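Local structure of hypothetical protein PA2218 (Pseudomonas aeruginosa, 2HDW) at residues A[106-109]-A[110-113]; A[145-148]-A[149-152]; A[251-254]-A[255-258]. The protein is uncharacterised but has an alpha/beta hydrolase fold and is probably a hydrolase. All blocks are in the same frame, centred on the assembly; numbering follows the deposited sequence.

Interaction 1 of 3, residues A[106-109]-A[110-113]; sequences GAVK and EQSS
The side chains of Lys109 and Glu110 run alongside each other in a type I beta turn from Val108 to Gln111. The turn ends the loop after strand 96-102 of the alpha/beta hydrolase fold, and Gln111 is the N-cap of helix 112-122. Lys109 NZ forms a salt bridge to Glu110 OE2 at 2.7 Å. The ammonium meets that oxygen on its syn side, 25° out of the carboxylate plane. The bend at the end of the lysine chain (chi4 -55°) turns NZ toward the carboxylate. The pair is buried in a wider charge network: Lys109 NZ also bridges to Asp131 and Glu137, and Glu110 OE2 to Arg276. The other carboxylate oxygen, Glu110 OE1, packs on Val108 CG2 at 3.1 Å. The turn closes through Gln111 N, which donates to Val108 O at 2.9 Å. The Gln111 side chain reaches back over the turn, and its NE2 is hydrogen-bonded to Gly272 O. A water donates to Val108 O and accepts from Ser113 N, in the first helical turn. Val108 N donates to Gln111 OE1 at 2.9 Å, with an N-H...O angle of 162°.

Interaction 2 of 3, residues A[145-148]-A[149-152]; sequences VASP and DINT
Ser147 meets Asp149 and Ile150 as the N-cap of helix 148-164. Its OG accepts from Ile150 N at 3.1 Å, nearly straight at 167°. It also takes a weak bond from Asp149 N at 3.2 Å, bent to 122°. One hydroxyl oxygen therefore serves two amides of the first turn. The Ser147 chi1 of 149° lies away from a staggered value and turns OG over these amides. Ile150 CG1 packs against Ser147 OG at 3.6 Å. The Ser147 carbonyl starts the helical bonding: its O accepts from Asn151 N at 2.9 Å. One residue on, Pro148 O accepts from Thr152 N at 3.1 Å. Thr152 OG1 lies 2.6 Å from Pro148 O and also meets Asn187 OD1 on helix 180-191. Its one hydroxyl proton cannot serve both acceptors fully. Asp149 turns its carboxylate away from the cap, and OD1 is hydrogen-bonded to the Tyr77 hydroxyl. Pro148 packs on Ser291 and Phe292 of helix 289-292. Proline has no N-H to offer, so the first helical residue brings no amide proton that needs a partner. The cap therefore has two amides to serve at the start of the helix: Ser147 OG gives Ile150 N a good acceptor and Asp149 N a weak one.

Interaction 3 of 3, residues A[251-254]-A[255-258]; sequences ELKG and GEAQ
The carboxylate of Glu256 has Leu252 CD2 almost directly over one face, 3.8 Å from Glu256 CD. Lys253 N lies close to the carboxylate plane, at the oxygen edge. Gly254 N comes to the same edge but is displaced toward the opposite face, and Gly254 C lies further out on that side. The Leu252 and Glu256 side chains run at a slant to each other. OE2 accepts from Lys253 N at 2.6 Å through its syn lone pair, and the bond is almost straight at 172°. OE1 accepts from Gly254 N at 2.7 Å. That bond is more bent, and its donor stands 23° out of the carboxylate plane, again on the syn side. Two successive amides thus hold the two oxygens and limit rotation of the group. The contact closes a tight turn near the end of the surface loop that joins helix 220-240 to helix 258-267 in this alpha/beta hydrolase fold. The backbone turns back through Gly254 and Gly255. Both have positive phi, where a side chain would press on the carbonyl oxygen of the preceding residue. The turn brings Glu256 to face the amides it binds. Its side chain bends at chi2 (96°), which swings the carboxylate across to Lys253 and Gly254. Leu252 CA also approaches Glu256 OE2, at 3.3 Å, and Lys253 CB lies 3.7 Å from the same oxygen.

How the interactions relate
The three contacts follow one another along the chain, and none nests in or crosses another. Interaction 1 comes first and closes the turn that leads into helix 112-122 after strand 96-102. Interaction 2 follows strand 126-130 and starts helix 148-164. Both belong to strand-to-helix connections of the central sheet, with centres about 16 Å apart and nearest atoms about 7 Å apart. Interaction 3 closes a turn near the end of the surface loop from helix 220-240 to helix 258-267, its centre about 23 Å from that of interaction 1 and about 28 Å from that of interaction 2. Helix 258-267, which begins at the end of 251-258, packs on interaction 1 through Tyr266 and Tyr267.

Interaction 1 of 3, residues A[106-109]-A[110-113]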
loop_
_atom_site.group_PDB
_atom_site.type_symbol
_atom_site.label_atom_id
_atom_site.label_comp_id
_atom_site.label_asym_id
_atom_site.label_seq_id
_atom_site.Cartn_x
_atom_site.Cartn_y
_atom_site.Cartn_z
ATOM N N GLY A 106 -2.902 -5.898 -1.346
ATOM C CA GLY A 106 -3.981 -6.868 -1.275
ATOM C C GLY A 106 -5.054 -6.410 -0.302
ATOM O O GLY A 106 -5.974 -7.162 0.036
ATOM N N ALA A 107 -4.930 -5.170 0.155
ATOM C CA ALA A 107 -5.891 -4.587 1.082
ATOM C C ALA A 107 -6.590 -3.440 0.366
ATOM O O ALA A 107 -6.116 -2.969 -0.670
ATOM C CB ALA A 107 -5.175 -4.068 2.325
ATOM N N VAL A 108 -7.719 -2.999 0.908
ATOM C CA VAL A 108 -8.455 -1.890 0.312
ATOM C C VAL A 108 -8.440 -0.678 1.237
ATOM O O VAL A 108 -8.092 -0.786 2.420
ATOM C CB VAL A 108 -9.921 -2.275 0.006
ATOM C CG1 VAL A 108 -9.953 -3.309 -1.102
ATOM C CG2 VAL A 108 -10.600 -2.818 1.267
ATOM N N LYS A 109 -8.831 0.466 0.689
ATOM C CA LYS A 109 -8.851 1.723 1.423
ATOM C C LYS A 109 -9.675 1.728 2.711
ATOM O O LYS A 109 -9.443 2.559 3.584
ATOM C CB LYS A 109 -9.343 2.846 0.505
ATOM C CG LYS A 109 -10.783 2.675 0.020
ATOM C CD LYS A 109 -11.110 3.679 -1.079
ATOM C CE LYS A 109 -12.586 3.639 -1.478
ATOM N NZ LYS A 109 -13.050 2.281 -1.890
ATOM N N GLU A 110 -10.639 0.821 2.835
ATOM C CA GLU A 110 -11.456 0.788 4.044
ATOM C C GLU A 110 -10.705 0.161 5.218
ATOM O O GLU A 110 -11.165 0.203 6.361
ATOM C CB GLU A 110 -12.761 0.023 3.794
ATOM C CG GLU A 110 -13.715 0.694 2.797
ATOM C CD GLU A 110 -13.284 0.525 1.346
ATOM O OE1 GLU A 110 -12.355 -0.269 1.071
ATOM O OE2 GLU A 110 -13.890 1.176 0.469
ATOM N N GLN A 111 -9.544 -0.420 4.934
ATOM C CA GLN A 111 -8.751 -1.045 5.972
ATOM C C GLN A 111 -7.664 -0.094 6.494
ATOM O O GLN A 111 -7.927 1.096 6.675
ATOM C CB GLN A 111 -8.186 -2.378 5.445
ATOM C CG GLN A 111 -9.315 -3.380 5.139
ATOM C CD GLN A 111 -8.872 -4.598 4.344
ATOM O OE1 GLN A 111 -8.198 -4.477 3.317
ATOM N NE2 GLN A 111 -9.271 -5.782 4.804
ATOM N N SER A 112 -6.459 -0.601 6.723
ATOM C CA SER A 112 -5.370 0.204 7.273
ATOM C C SER A 112 -5.056 1.567 6.640
ATOM O O SER A 112 -4.877 2.552 7.364
ATOM C CB SER A 112 -4.086 -0.626 7.324
ATOM O OG SER A 112 -3.106 0.019 8.123
ATOM N N SER A 113 -4.968 1.643 5.314
ATOM C CA SER A 113 -4.653 2.924 4.681
ATOM C C SER A 113 -5.685 3.989 5.050
ATOM O O SER A 113 -5.343 5.151 5.271
ATOM C CB SER A 113 -4.556 2.780 3.153
ATOM O OG SER A 113 -5.755 2.276 2.585
HETATM O O HOH W 1 -5.547 -0.750 3.800
#

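Interaction 2 of 3, residues A[145-148]-A[149-152]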
loop_
_atom_site.group_PDB
_atom_site.type_symbol
_atom_site.label_atom_id
_atom_site.label_comp_id
_atom_site.label_asym_id
_atom_site.label_seq_id
_atom_site.Cartn_x
_atom_site.Cartn_y
_atom_site.Cartn_z
ATOM N N VAL A 145 -5.698 -8.286 -10.287
ATOM C CA VAL A 145 -4.438 -8.625 -10.928
ATOM C C VAL A 145 -3.534 -7.480 -10.463
ATOM O O VAL A 145 -4.031 -6.400 -10.149
ATOM C CB VAL A 145 -4.556 -8.662 -12.476
ATOM C CG1 VAL A 145 -4.973 -7.316 -13.011
ATOM C CG2 VAL A 145 -3.225 -9.093 -13.087
ATOM N N ALA A 146 -2.229 -7.710 -10.373
ATOM C CA ALA A 146 -1.319 -6.658 -9.917
ATOM C C ALA A 146 -0.044 -6.604 -10.747
ATOM O O ALA A 146 0.246 -7.516 -11.512
ATOM C CB ALA A 146 -0.968 -6.865 -8.443
ATOM N N SER A 147 0.720 -5.531 -10.572
ATOM C CA SER A 147 1.966 -5.330 -11.309
ATOM C C SER A 147 2.807 -4.287 -10.581
ATOM O O SER A 147 2.279 -3.281 -10.114
ATOM C CB SER A 147 1.642 -4.856 -12.728
ATOM O OG SER A 147 2.652 -4.014 -13.251
ATOM N N PRO A 148 4.127 -4.514 -10.466
ATOM C CA PRO A 148 4.944 -3.516 -9.767
ATOM C C PRO A 148 4.972 -2.195 -10.522
ATOM O O PRO A 148 5.066 -1.123 -9.919
ATOM C CB PRO A 148 6.316 -4.182 -9.695
ATOM C CG PRO A 148 6.346 -5.023 -10.933
ATOM C CD PRO A 148 4.958 -5.627 -10.957
ATOM N N ASP A 149 4.876 -2.282 -11.845
ATOM C CA ASP A 149 4.892 -1.094 -12.704
ATOM C C ASP A 149 3.591 -0.312 -12.542
ATOM O O ASP A 149 3.600 0.860 -12.161
ATOM C CB ASP A 149 5.063 -1.516 -14.167
ATOM C CG ASP A 149 5.279 -0.336 -15.108
ATOM O OD1 ASP A 149 4.725 0.749 -14.854
ATOM O OD2 ASP A 149 5.990 -0.502 -16.125
ATOM N N ILE A 150 2.471 -0.972 -12.827
ATOM C CA ILE A 150 1.166 -0.336 -12.730
ATOM C C ILE A 150 0.870 0.170 -11.321
ATOM O O ILE A 150 0.322 1.257 -11.147
ATOM C CB ILE A 150 0.040 -1.301 -13.163
ATOM C CG1 ILE A 150 0.225 -1.688 -14.636
ATOM C CG2 ILE A 150 -1.327 -0.644 -12.960
ATOM C CD1 ILE A 150 -0.830 -2.672 -15.165
ATOM N N ASN A 151 1.240 -0.609 -10.311
ATOM C CA ASN A 151 0.983 -0.197 -8.940
ATOM C C ASN A 151 1.852 0.993 -8.548
ATOM O O ASN A 151 1.411 1.879 -7.809
ATOM C CB ASN A 151 1.180 -1.384 -7.987
ATOM C CG ASN A 151 0.042 -2.398 -8.091
ATOM O OD1 ASN A 151 -1.070 -2.053 -8.499
ATOM N ND2 ASN A 151 0.308 -3.641 -7.710
ATOM N N THR A 152 3.084 1.033 -9.044
ATOM C CA THR A 152 3.939 2.176 -8.742
ATOM C C THR A 152 3.253 3.396 -9.365
ATOM O O THR A 152 3.182 4.461 -8.755
ATOM C CB THR A 152 5.355 1.980 -9.324
ATOM O OG1 THR A 152 6.024 0.942 -8.593
ATOM C CG2 THR A 152 6.160 3.266 -9.232
#

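Interaction 3 of 3, residues A[251-254]-A[255-258]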
loop_
_atom_site.group_PDB
_atom_site.type_symbol
_atom_site.label_atom_id
_atom_site.label_comp_id
_atom_site.label_asym_id
_atom_site.label_seq_id
_atom_site.Cartn_x
_atom_site.Cartn_y
_atom_site.Cartn_z
ATOM N N GLU A 251 -6.755 -18.232 5.084
ATOM C CA GLU A 251 -7.628 -19.227 5.689
ATOM C C GLU A 251 -6.674 -20.177 6.405
ATOM O O GLU A 251 -5.754 -20.718 5.794
ATOM C CB GLU A 251 -8.437 -19.967 4.621
ATOM C CG GLU A 251 -9.272 -19.032 3.753
ATOM C CD GLU A 251 -10.565 -19.662 3.260
ATOM O OE1 GLU A 251 -10.516 -20.780 2.694
ATOM O OE2 GLU A 251 -11.631 -19.027 3.438
ATOM N N LEU A 252 -6.880 -20.363 7.704
ATOM C CA LEU A 252 -5.997 -21.220 8.482
ATOM C C LEU A 252 -6.372 -22.701 8.430
ATOM O O LEU A 252 -7.536 -23.066 8.567
ATOM C CB LEU A 252 -5.958 -20.728 9.929
ATOM C CG LEU A 252 -5.531 -19.261 10.081
ATOM C CD1 LEU A 252 -5.668 -18.839 11.531
ATOM C CD2 LEU A 252 -4.094 -19.084 9.603
ATOM N N LYS A 253 -5.367 -23.543 8.225
ATOM C CA LYS A 253 -5.566 -24.986 8.145
ATOM C C LYS A 253 -4.903 -25.651 9.344
ATOM O O LYS A 253 -5.134 -26.828 9.625
ATOM C CB LYS A 253 -4.956 -25.519 6.847
ATOM C CG LYS A 253 -5.506 -24.838 5.603
ATOM C CD LYS A 253 -4.840 -25.330 4.332
ATOM C CE LYS A 253 -5.398 -24.602 3.112
ATOM N NZ LYS A 253 -4.757 -25.047 1.838
ATOM N N GLY A 254 -4.090 -24.874 10.051
ATOM C CA GLY A 254 -3.386 -25.383 11.211
ATOM C C GLY A 254 -1.917 -25.538 10.875
ATOM O O GLY A 254 -1.570 -25.902 9.754
ATOM N N GLY A 255 -1.050 -25.250 11.838
ATOM C CA GLY A 255 0.374 -25.383 11.602
ATOM C C GLY A 255 1.035 -24.161 10.991
ATOM O O GLY A 255 2.239 -24.179 10.725
ATOM N N GLU A 256 0.262 -23.100 10.773
ATOM C CA GLU A 256 0.802 -21.873 10.192
ATOM C C GLU A 256 1.606 -21.081 11.211
ATOM O O GLU A 256 1.290 -21.085 12.401
ATOM C CB GLU A 256 -0.322 -20.984 9.643
ATOM C CG GLU A 256 -1.002 -21.535 8.407
ATOM C CD GLU A 256 -2.270 -22.301 8.717
ATOM O OE1 GLU A 256 -2.479 -22.670 9.896
ATOM O OE2 GLU A 256 -3.054 -22.540 7.774
ATOM N N ALA A 257 2.643 -20.403 10.734
ATOM C CA ALA A 257 3.482 -19.589 11.604
ATOM C C ALA A 257 2.627 -18.479 12.197
ATOM O O ALA A 257 1.598 -18.112 11.629
ATOM C CB ALA A 257 4.636 -18.996 10.810
ATOM N N GLN A 258 3.061 -17.939 13.330
ATOM C CA GLN A 258 2.321 -16.882 14.005
ATOM C C GLN A 258 1.990 -15.671 13.137
ATOM O O GLN A 258 0.885 -15.131 13.227
ATOM C CB GLN A 258 3.083 -16.412 15.248
ATOM C CG GLN A 258 2.298 -15.433 16.113
ATOM C CD GLN A 258 1.018 -16.042 16.686
ATOM O OE1 GLN A 258 1.050 -17.088 17.334
ATOM N NE2 GLN A 258 -0.111 -15.380 16.452
#